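Local coordinates for protein antistasin (Haementeria officinalis, PDB 1SKZ) that inhibits blood coagulation factor Xa as a disulfide-rich serine protease inhibitor of the antistasin family, secreted by the leech, at residues 28-42 against 46-58. Residues are numbered along the deposited sequence; the frame is centred on the assembly and turned at random.
Sequences CSGVRCRVHCPHGFQ and YGCEFCKCRLEPM
Cys28 and Cys48 open the contact with the first of three disulfides that tie 28-42 to 46-58. Val31 then straddles the partner chain: its CG2 touches Glu49 CB (3.6 Å), while CG1, turned anti to the backbone N (chi1 176°), meets Cys51 CB and also sits over one face of the Phe41 ring, toward its rim. Cys33 is bonded to Cys51. Arg34 points away from 46-58, whereas Val35 turns inward, its CG2 3.6 Å from Cys51 SG and its CG1 against Cys53 SG. Cys37 is bonded to Cys53, so two disulfides flank the reactive bond Arg34-Val35.

Within the type I turn from Cys37 to Gly40, His39 takes Pro57 CD over one face of its ring, a CH-pi contact with CD 3.8 Å from the centroid. Arg54 N donates to Gly40 O, and Phe41 faces Cys53 as a non-hydrogen-bonded antiparallel pair. The side chains of Phe41 and Glu49 cross at about a right angle, with Glu49 CG against Phe41 CB, and the ring and carboxylate planes are 77° apart. One water joins Phe41 N to Glu49 OE2; another links Phe41 O, Glu49 OE2 and Arg54 NH2.

Gln42 takes part in three of the four direct hydrogen bonds between the segments. Its N donates almost straight to Lys52 O (2.9 Å), and its O accepts from Phe50 N. The side chain, extended beyond CG (chi2 -162°), runs alongside that of Lys52 and brings NE2 to Cys53 O at 2.8 Å; the acceptor lies in the amide plane, but NE2 sits above the carbonyl plane. With the amide cut back to an alanine here, Cys53 O would probably lose this donor and the Lys52 methylenes their flat neighbour. Lys52 NZ reaches on to Arg43 O of the second subunit.

Covalent ties thus flank the reactive bond while hydrogen bonds pair 40-42 with 50-54, consistent with a loop held preformed for the protease, as in canonical inhibitors.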
ATOM      1  N   CYS A  28       9.858  -8.254   3.771  1.00 23.25           N
ATOM      2  CA  CYS A  28       8.577  -7.562   3.831  1.00 21.72           C
ATOM      3  C   CYS A  28       7.780  -8.180   4.929  1.00 23.56           C
ATOM      4  O   CYS A  28       7.973  -9.353   5.226  1.00 24.54           O
ATOM      5  CB  CYS A  28       7.811  -7.737   2.511  1.00 19.72           C
ATOM      6  SG  CYS A  28       8.542  -6.817   1.132  1.00 16.04           S
ATOM      7  N   SER A  29       6.787  -7.452   5.424  1.00 23.79           N
ATOM      8  CA  SER A  29       5.951  -7.962   6.506  1.00 27.47           C
ATOM      9  C   SER A  29       4.878  -8.919   6.004  1.00 29.05           C
ATOM     10  O   SER A  29       4.355  -9.755   6.766  1.00 30.66           O
ATOM     11  CB  SER A  29       5.286  -6.808   7.246  1.00 28.03           C
ATOM     12  OG  SER A  29       6.272  -5.945   7.751  1.00 31.71           O
ATOM     13  N   GLY A  30       4.502  -8.758   4.740  1.00 27.87           N
ATOM     14  CA  GLY A  30       3.344  -9.481   4.252  1.00 30.66           C
ATOM     15  C   GLY A  30       2.022  -8.723   4.400  1.00 31.06           C
ATOM     16  O   GLY A  30       1.895  -7.750   5.172  1.00 28.70           O
ATOM     17  N   VAL A  31       1.051  -9.164   3.608  1.00 31.26           N
ATOM     18  CA  VAL A  31      -0.274  -8.568   3.545  1.00 32.72           C
ATOM     19  C   VAL A  31      -1.063  -9.009   4.795  1.00 32.18           C
ATOM     20  O   VAL A  31      -1.052 -10.182   5.158  1.00 31.22           O
ATOM     21  CB  VAL A  31      -0.978  -9.039   2.240  1.00 33.34           C
ATOM     22  CG1 VAL A  31      -2.405  -8.525   2.164  1.00 34.49           C
ATOM     23  CG2 VAL A  31      -0.163  -8.588   1.039  1.00 34.54           C
ATOM     24  N   ARG A  32      -1.664  -8.063   5.511  1.00 32.68           N
ATOM     25  CA  ARG A  32      -2.308  -8.440   6.769  1.00 33.18           C
ATOM     26  C   ARG A  32      -3.767  -8.729   6.484  1.00 30.12           C
ATOM     27  O   ARG A  32      -4.627  -8.303   7.228  1.00 34.66           O
ATOM     28  CB  ARG A  32      -2.227  -7.329   7.839  1.00 35.55           C
ATOM     29  CG  ARG A  32      -0.843  -6.943   8.327  1.00 38.77           C
ATOM     30  CD  ARG A  32      -0.198  -6.083   7.262  1.00 43.84           C
ATOM     31  NE  ARG A  32       0.792  -5.101   7.717  1.00 48.04           N
ATOM     32  CZ  ARG A  32       1.996  -5.393   8.213  1.00 50.05           C
ATOM     33  NH1 ARG A  32       2.218  -6.571   8.819  1.00 52.02           N
ATOM     34  NH2 ARG A  32       2.906  -4.430   8.298  1.00 48.27           N
ATOM     35  N   CYS A  33      -4.054  -9.366   5.353  1.00 26.67           N
ATOM     36  CA  CYS A  33      -5.419  -9.702   4.993  1.00 20.61           C
ATOM     37  C   CYS A  33      -5.428 -10.880   4.028  1.00 21.51           C
ATOM     38  O   CYS A  33      -4.375 -11.288   3.491  1.00 20.96           O
ATOM     39  CB  CYS A  33      -6.095  -8.514   4.329  1.00 19.34           C
ATOM     40  SG  CYS A  33      -5.565  -8.254   2.595  1.00 17.06           S
ATOM     41  N   ARG A  34      -6.649 -11.280   3.681  1.00 21.82           N
ATOM     42  CA  ARG A  34      -6.922 -12.367   2.754  1.00 24.67           C
ATOM     43  C   ARG A  34      -7.912 -11.915   1.679  1.00 21.05           C
ATOM     44  O   ARG A  34      -8.648 -12.733   1.125  1.00 22.55           O
ATOM     45  CB  ARG A  34      -7.521 -13.569   3.508  1.00 28.95           C
ATOM     46  CG  ARG A  34      -6.581 -14.227   4.511  1.00 33.72           C
ATOM     47  CD  ARG A  34      -7.287 -15.385   5.184  1.00 39.65           C
ATOM     48  NE  ARG A  34      -6.738 -15.701   6.505  1.00 45.62           N
ATOM     49  CZ  ARG A  34      -7.098 -16.759   7.234  1.00 47.38           C
ATOM     50  NH1 ARG A  34      -7.938 -17.665   6.734  1.00 48.89           N
ATOM     51  NH2 ARG A  34      -6.571 -16.940   8.437  1.00 49.06           N
ATOM     52  N   VAL A  35      -7.900 -10.627   1.366  1.00 17.26           N
ATOM     53  CA  VAL A  35      -8.668 -10.097   0.245  1.00 15.06           C
ATOM     54  C   VAL A  35      -8.251 -10.773  -1.081  1.00 14.39           C
ATOM     55  O   VAL A  35      -7.053 -10.976  -1.328  1.00 12.43           O
ATOM     56  CB  VAL A  35      -8.472  -8.544   0.151  1.00 13.70           C
ATOM     57  CG1 VAL A  35      -9.078  -7.970  -1.126  1.00 12.97           C
ATOM     58  CG2 VAL A  35      -9.120  -7.888   1.370  1.00 14.49           C
ATOM     59  N   HIS A  36      -9.253 -11.210  -1.857  1.00 14.60           N
ATOM     60  CA  HIS A  36      -9.099 -11.442  -3.306  1.00 15.00           C
ATOM     61  C   HIS A  36      -8.946 -10.178  -4.184  1.00 14.81           C
ATOM     62  O   HIS A  36      -9.876  -9.397  -4.375  1.00 14.88           O
ATOM     63  CB  HIS A  36     -10.279 -12.266  -3.841  1.00 16.63           C
ATOM     64  CG  HIS A  36     -10.097 -12.714  -5.260  1.00 15.97           C
ATOM     65  ND1 HIS A  36      -9.129 -13.628  -5.629  1.00 15.64           N
ATOM     66  CD2 HIS A  36     -10.623 -12.243  -6.417  1.00 15.44           C
ATOM     67  CE1 HIS A  36      -9.065 -13.693  -6.948  1.00 15.25           C
ATOM     68  NE2 HIS A  36      -9.951 -12.861  -7.449  1.00 15.29           N
ATOM     69  N   CYS A  37      -7.767 -10.002  -4.755  1.00 14.58           N
ATOM     70  CA  CYS A  37      -7.511  -8.918  -5.695  1.00 14.50           C
ATOM     71  C   CYS A  37      -7.263  -9.494  -7.096  1.00 17.03           C
ATOM     72  O   CYS A  37      -6.250 -10.172  -7.331  1.00 15.74           O
ATOM     73  CB  CYS A  37      -6.294  -8.141  -5.257  1.00 12.51           C
ATOM     74  SG  CYS A  37      -6.515  -7.222  -3.692  1.00 13.99           S
ATOM     75  N   PRO A  38      -8.220  -9.285  -8.019  1.00 18.23           N
ATOM     76  CA  PRO A  38      -8.141  -9.767  -9.406  1.00 17.76           C
ATOM     77  C   PRO A  38      -6.845  -9.445 -10.118  1.00 18.19           C
ATOM     78  O   PRO A  38      -6.381 -10.246 -10.911  1.00 22.51           O
ATOM     79  CB  PRO A  38      -9.325  -9.093 -10.100  1.00 19.43           C
ATOM     80  CG  PRO A  38     -10.240  -8.660  -9.029  1.00 19.00           C
ATOM     81  CD  PRO A  38      -9.447  -8.498  -7.769  1.00 18.52           C
ATOM     82  N   HIS A  39      -6.257  -8.285  -9.854  1.00 14.67           N
ATOM     83  CA  HIS A  39      -4.939  -7.981 -10.395  1.00 15.36           C
ATOM     84  C   HIS A  39      -3.805  -8.028  -9.395  1.00 13.78           C
ATOM     85  O   HIS A  39      -2.754  -7.454  -9.640  1.00 16.69           O
ATOM     86  CB  HIS A  39      -4.918  -6.609 -11.074  1.00 16.45           C
ATOM     87  CG  HIS A  39      -5.956  -6.449 -12.132  1.00 19.22           C
ATOM     88  ND1 HIS A  39      -5.991  -7.242 -13.259  1.00 21.84           N
ATOM     89  CD2 HIS A  39      -7.017  -5.615 -12.221  1.00 20.45           C
ATOM     90  CE1 HIS A  39      -7.026  -6.895 -14.003  1.00 21.97           C
ATOM     91  NE2 HIS A  39      -7.664  -5.913 -13.395  1.00 23.72           N
ATOM     92  N   GLY A  40      -4.000  -8.679  -8.263  1.00 12.86           N
ATOM     93  CA  GLY A  40      -2.976  -8.654  -7.229  1.00 13.30           C
ATOM     94  C   GLY A  40      -2.959  -7.420  -6.318  1.00 10.59           C
ATOM     95  O   GLY A  40      -3.669  -6.457  -6.517  1.00 10.63           O
ATOM     96  N   PHE A  41      -2.069  -7.454  -5.344  1.00 11.84           N
ATOM     97  CA  PHE A  41      -1.873  -6.391  -4.365  1.00 13.31           C
ATOM     98  C   PHE A  41      -0.929  -5.329  -4.869  1.00 12.95           C
ATOM     99  O   PHE A  41      -0.003  -5.610  -5.604  1.00 12.96           O
ATOM    100  CB  PHE A  41      -1.288  -6.979  -3.072  1.00 12.68           C
ATOM    101  CG  PHE A  41      -2.240  -7.876  -2.326  1.00 14.39           C
ATOM    102  CD1 PHE A  41      -3.443  -7.375  -1.808  1.00 12.93           C
ATOM    103  CD2 PHE A  41      -1.944  -9.228  -2.139  1.00 15.95           C
ATOM    104  CE1 PHE A  41      -4.334  -8.179  -1.131  1.00 11.03           C
ATOM    105  CE2 PHE A  41      -2.855 -10.057  -1.446  1.00 15.99           C
ATOM    106  CZ  PHE A  41      -4.068  -9.505  -0.939  1.00 13.57           C
ATOM    107  N   GLN A  42      -1.207  -4.087  -4.505  1.00 13.09           N
ATOM    108  CA  GLN A  42      -0.292  -2.975  -4.712  1.00 13.59           C
ATOM    109  C   GLN A  42       0.968  -3.168  -3.911  1.00 12.22           C
ATOM    110  O   GLN A  42       0.989  -3.923  -2.944  1.00 12.94           O
ATOM    111  CB  GLN A  42      -0.966  -1.649  -4.327  1.00 14.79           C
ATOM    112  CG  GLN A  42      -2.163  -1.417  -5.215  1.00 19.00           C
ATOM    113  CD  GLN A  42      -2.643   0.011  -5.222  1.00 24.63           C
ATOM    114  OE1 GLN A  42      -1.853   0.960  -5.081  1.00 26.84           O
ATOM    115  NE2 GLN A  42      -3.962   0.182  -5.361  1.00 23.98           N
ATOM    116  N   TYR A  46       9.280   0.577  -2.539  1.00 13.90           N
ATOM    117  CA  TYR A  46      10.440  -0.225  -2.125  1.00 15.77           C
ATOM    118  C   TYR A  46      10.213  -1.721  -2.209  1.00 15.57           C
ATOM    119  O   TYR A  46      11.085  -2.473  -1.828  1.00 19.97           O
ATOM    120  CB  TYR A  46      10.908   0.169  -0.725  1.00 15.37           C
ATOM    121  CG  TYR A  46      11.661   1.511  -0.722  1.00 15.80           C
ATOM    122  CD1 TYR A  46      12.962   1.603  -1.252  1.00 13.24           C
ATOM    123  CD2 TYR A  46      11.034   2.695  -0.288  1.00 13.53           C
ATOM    124  CE1 TYR A  46      13.610   2.824  -1.368  1.00 13.30           C
ATOM    125  CE2 TYR A  46      11.685   3.935  -0.398  1.00 15.47           C
ATOM    126  CZ  TYR A  46      12.979   3.988  -0.951  1.00 13.59           C
ATOM    127  OH  TYR A  46      13.627   5.203  -1.111  1.00 13.15           O
ATOM    128  N   GLY A  47       9.035  -2.149  -2.671  1.00 14.75           N
ATOM    129  CA  GLY A  47       8.840  -3.521  -3.112  1.00 12.65           C
ATOM    130  C   GLY A  47       8.021  -4.488  -2.273  1.00 12.35           C
ATOM    131  O   GLY A  47       7.982  -5.690  -2.576  1.00 12.08           O
ATOM    132  N   CYS A  48       7.319  -3.981  -1.259  1.00 12.77           N
ATOM    133  CA  CYS A  48       6.424  -4.805  -0.435  1.00 12.94           C
ATOM    134  C   CYS A  48       4.915  -4.654  -0.732  1.00 12.69           C
ATOM    135  O   CYS A  48       4.387  -3.541  -0.822  1.00 11.46           O
ATOM    136  CB  CYS A  48       6.673  -4.513   1.060  1.00 13.73           C
ATOM    137  SG  CYS A  48       8.376  -4.852   1.600  1.00 18.06           S
ATOM    138  N   GLU A  49       4.238  -5.794  -0.873  1.00 13.79           N
ATOM    139  CA  GLU A  49       2.769  -5.858  -0.988  1.00 15.10           C
ATOM    140  C   GLU A  49       2.037  -5.354   0.264  1.00 14.92           C
ATOM    141  O   GLU A  49       2.498  -5.546   1.406  1.00 14.53           O
ATOM    142  CB  GLU A  49       2.306  -7.299  -1.297  1.00 14.67           C
ATOM    143  CG  GLU A  49       2.516  -7.681  -2.747  1.00 16.08           C
ATOM    144  CD  GLU A  49       2.016  -9.065  -3.102  1.00 17.92           C
ATOM    145  OE1 GLU A  49       1.935  -9.897  -2.198  1.00 19.63           O
ATOM    146  OE2 GLU A  49       1.718  -9.322  -4.299  1.00 19.12           O
ATOM    147  N   PHE A  50       0.902  -4.714   0.039  1.00 12.54           N
ATOM    148  CA  PHE A  50       0.037  -4.343   1.127  1.00 14.35           C
ATOM    149  C   PHE A  50      -1.368  -4.589   0.650  1.00 15.18           C
ATOM    150  O   PHE A  50      -1.590  -4.740  -0.566  1.00 11.72           O
ATOM    151  CB  PHE A  50       0.260  -2.881   1.509  1.00 17.76           C
ATOM    152  CG  PHE A  50       1.597  -2.644   2.097  1.00 22.78           C
ATOM    153  CD1 PHE A  50       1.932  -3.229   3.326  1.00 26.21           C
ATOM    154  CD2 PHE A  50       2.607  -2.032   1.336  1.00 23.63           C
ATOM    155  CE1 PHE A  50       3.264  -3.231   3.786  1.00 27.41           C
ATOM    156  CE2 PHE A  50       3.930  -2.011   1.774  1.00 24.61           C
ATOM    157  CZ  PHE A  50       4.270  -2.611   3.000  1.00 28.09           C
ATOM    158  N   CYS A  51      -2.317  -4.578   1.601  1.00 13.40           N
ATOM    159  CA  CYS A  51      -3.690  -5.007   1.324  1.00 13.34           C
ATOM    160  C   CYS A  51      -4.539  -3.920   0.659  1.00 14.42           C
ATOM    161  O   CYS A  51      -5.520  -3.420   1.236  1.00 13.79           O
ATOM    162  CB  CYS A  51      -4.384  -5.485   2.614  1.00 14.21           C
ATOM    163  SG  CYS A  51      -5.971  -6.285   2.257  1.00 16.40           S
ATOM    164  N   LYS A  52      -4.205  -3.606  -0.583  1.00 13.71           N
ATOM    165  CA  LYS A  52      -5.034  -2.764  -1.438  1.00 12.84           C
ATOM    166  C   LYS A  52      -4.889  -3.401  -2.826  1.00 13.87           C
ATOM    167  O   LYS A  52      -3.752  -3.641  -3.266  1.00 13.96           O
ATOM    168  CB  LYS A  52      -4.466  -1.323  -1.469  1.00 12.94           C
ATOM    169  CG  LYS A  52      -5.306  -0.320  -2.311  1.00 15.06           C
ATOM    170  CD  LYS A  52      -4.818   1.139  -2.188  1.00 16.91           C
ATOM    171  CE  LYS A  52      -5.983   2.116  -2.375  1.00 19.43           C
ATOM    172  NZ  LYS A  52      -6.776   2.212  -1.032  1.00 21.14           N
ATOM    173  N   CYS A  53      -5.991  -3.567  -3.556  1.00 11.83           N
ATOM    174  CA  CYS A  53      -5.932  -4.133  -4.911  1.00 12.55           C
ATOM    175  C   CYS A  53      -5.435  -3.158  -5.988  1.00 13.25           C
ATOM    176  O   CYS A  53      -5.704  -1.955  -5.930  1.00 12.41           O
ATOM    177  CB  CYS A  53      -7.295  -4.672  -5.305  1.00 10.64           C
ATOM    178  SG  CYS A  53      -7.985  -5.878  -4.133  1.00 13.32           S
ATOM    179  N   ARG A  54      -4.554  -3.662  -6.857  1.00 13.79           N
ATOM    180  CA  ARG A  54      -4.131  -2.965  -8.071  1.00 15.23           C
ATOM    181  C   ARG A  54      -5.335  -2.665  -8.937  1.00 16.78           C
ATOM    182  O   ARG A  54      -6.207  -3.521  -9.121  1.00 14.95           O
ATOM    183  CB  ARG A  54      -3.207  -3.868  -8.900  1.00 18.10           C
ATOM    184  CG  ARG A  54      -1.779  -3.917  -8.453  1.00 21.74           C
ATOM    185  CD  ARG A  54      -0.965  -4.654  -9.487  1.00 25.39           C
ATOM    186  NE  ARG A  54       0.194  -5.206  -8.816  1.00 31.28           N
ATOM    187  CZ  ARG A  54       1.364  -4.576  -8.744  1.00 33.18           C
ATOM    188  NH1 ARG A  54       1.607  -3.578  -9.598  1.00 32.71           N
ATOM    189  NH2 ARG A  54       2.338  -5.052  -7.958  1.00 31.86           N
ATOM    190  N   LEU A  55      -5.287  -1.540  -9.631  1.00 19.19           N
ATOM    191  CA  LEU A  55      -6.366  -1.217 -10.546  1.00 24.11           C
ATOM    192  C   LEU A  55      -6.171  -1.858 -11.934  1.00 25.48           C
ATOM    193  O   LEU A  55      -7.137  -2.262 -12.552  1.00 27.88           O
ATOM    194  CB  LEU A  55      -6.545   0.317 -10.626  1.00 27.25           C
ATOM    195  CG  LEU A  55      -6.932   1.152  -9.367  1.00 28.69           C
ATOM    196  CD1 LEU A  55      -8.053   0.512  -8.590  1.00 29.56           C
ATOM    197  CD2 LEU A  55      -5.723   1.291  -8.443  1.00 32.51           C
ATOM    198  N   GLU A  56      -4.935  -2.172 -12.306  1.00 27.69           N
ATOM    199  CA  GLU A  56      -4.643  -2.824 -13.588  1.00 30.56           C
ATOM    200  C   GLU A  56      -3.535  -3.866 -13.383  1.00 30.85           C
ATOM    201  O   GLU A  56      -2.908  -3.896 -12.325  1.00 32.23           O
ATOM    202  CB  GLU A  56      -4.185  -1.794 -14.618  1.00 34.21           C
ATOM    203  CG  GLU A  56      -5.075  -0.543 -14.739  1.00 38.71           C
ATOM    204  CD  GLU A  56      -6.348  -0.767 -15.557  1.00 41.70           C
ATOM    205  OE1 GLU A  56      -6.238  -1.190 -16.726  1.00 43.90           O
ATOM    206  OE2 GLU A  56      -7.459  -0.435 -15.068  1.00 44.28           O
ATOM    207  N   PRO A  57      -3.357  -4.814 -14.331  1.00 31.25           N
ATOM    208  CA  PRO A  57      -2.308  -5.829 -14.087  1.00 30.96           C
ATOM    209  C   PRO A  57      -0.853  -5.296 -14.178  1.00 29.88           C
ATOM    210  O   PRO A  57      -0.610  -4.226 -14.747  1.00 30.95           O
ATOM    211  CB  PRO A  57      -2.606  -6.923 -15.138  1.00 30.10           C
ATOM    212  CG  PRO A  57      -3.444  -6.256 -16.205  1.00 28.70           C
ATOM    213  CD  PRO A  57      -4.218  -5.161 -15.484  1.00 30.69           C
ATOM    214  N   MET A  58       0.049  -5.915 -13.424  1.00 29.13           N
ATOM    215  CA  MET A  58       1.477  -5.673 -13.583  1.00 29.89           C
ATOM    216  C   MET A  58       1.909  -6.433 -14.826  1.00 30.10           C
ATOM    217  O   MET A  58       1.352  -7.501 -15.113  1.00 31.11           O
ATOM    218  CB  MET A  58       2.268  -6.200 -12.375  1.00 31.32           C
ATOM    219  CG  MET A  58       3.719  -5.744 -12.315  1.00 32.04           C
ATOM    220  SD  MET A  58       4.565  -6.654 -11.034  1.00 36.67           S
ATOM    221  CE  MET A  58       6.411  -6.471 -11.492  1.00 34.70           C
TER
HETATM  222  O   HOH W   1       4.422  -7.532   2.236  1.00 33.97           O
HETATM  223  O   HOH W   2      -1.350  -4.824   4.586  1.00 10.84           O
HETATM  224  O   HOH W   3      -7.187  -6.063  -8.279  1.00 12.22           O
HETATM  225  O   HOH W   4      -0.826  -7.928 -11.548  1.00 38.23           O
HETATM  226  O   HOH W   5      -0.390  -9.766  -5.478  1.00 18.40           O
HETATM  227  O   HOH W   6       1.687  -7.401  -6.293  1.00 25.03           O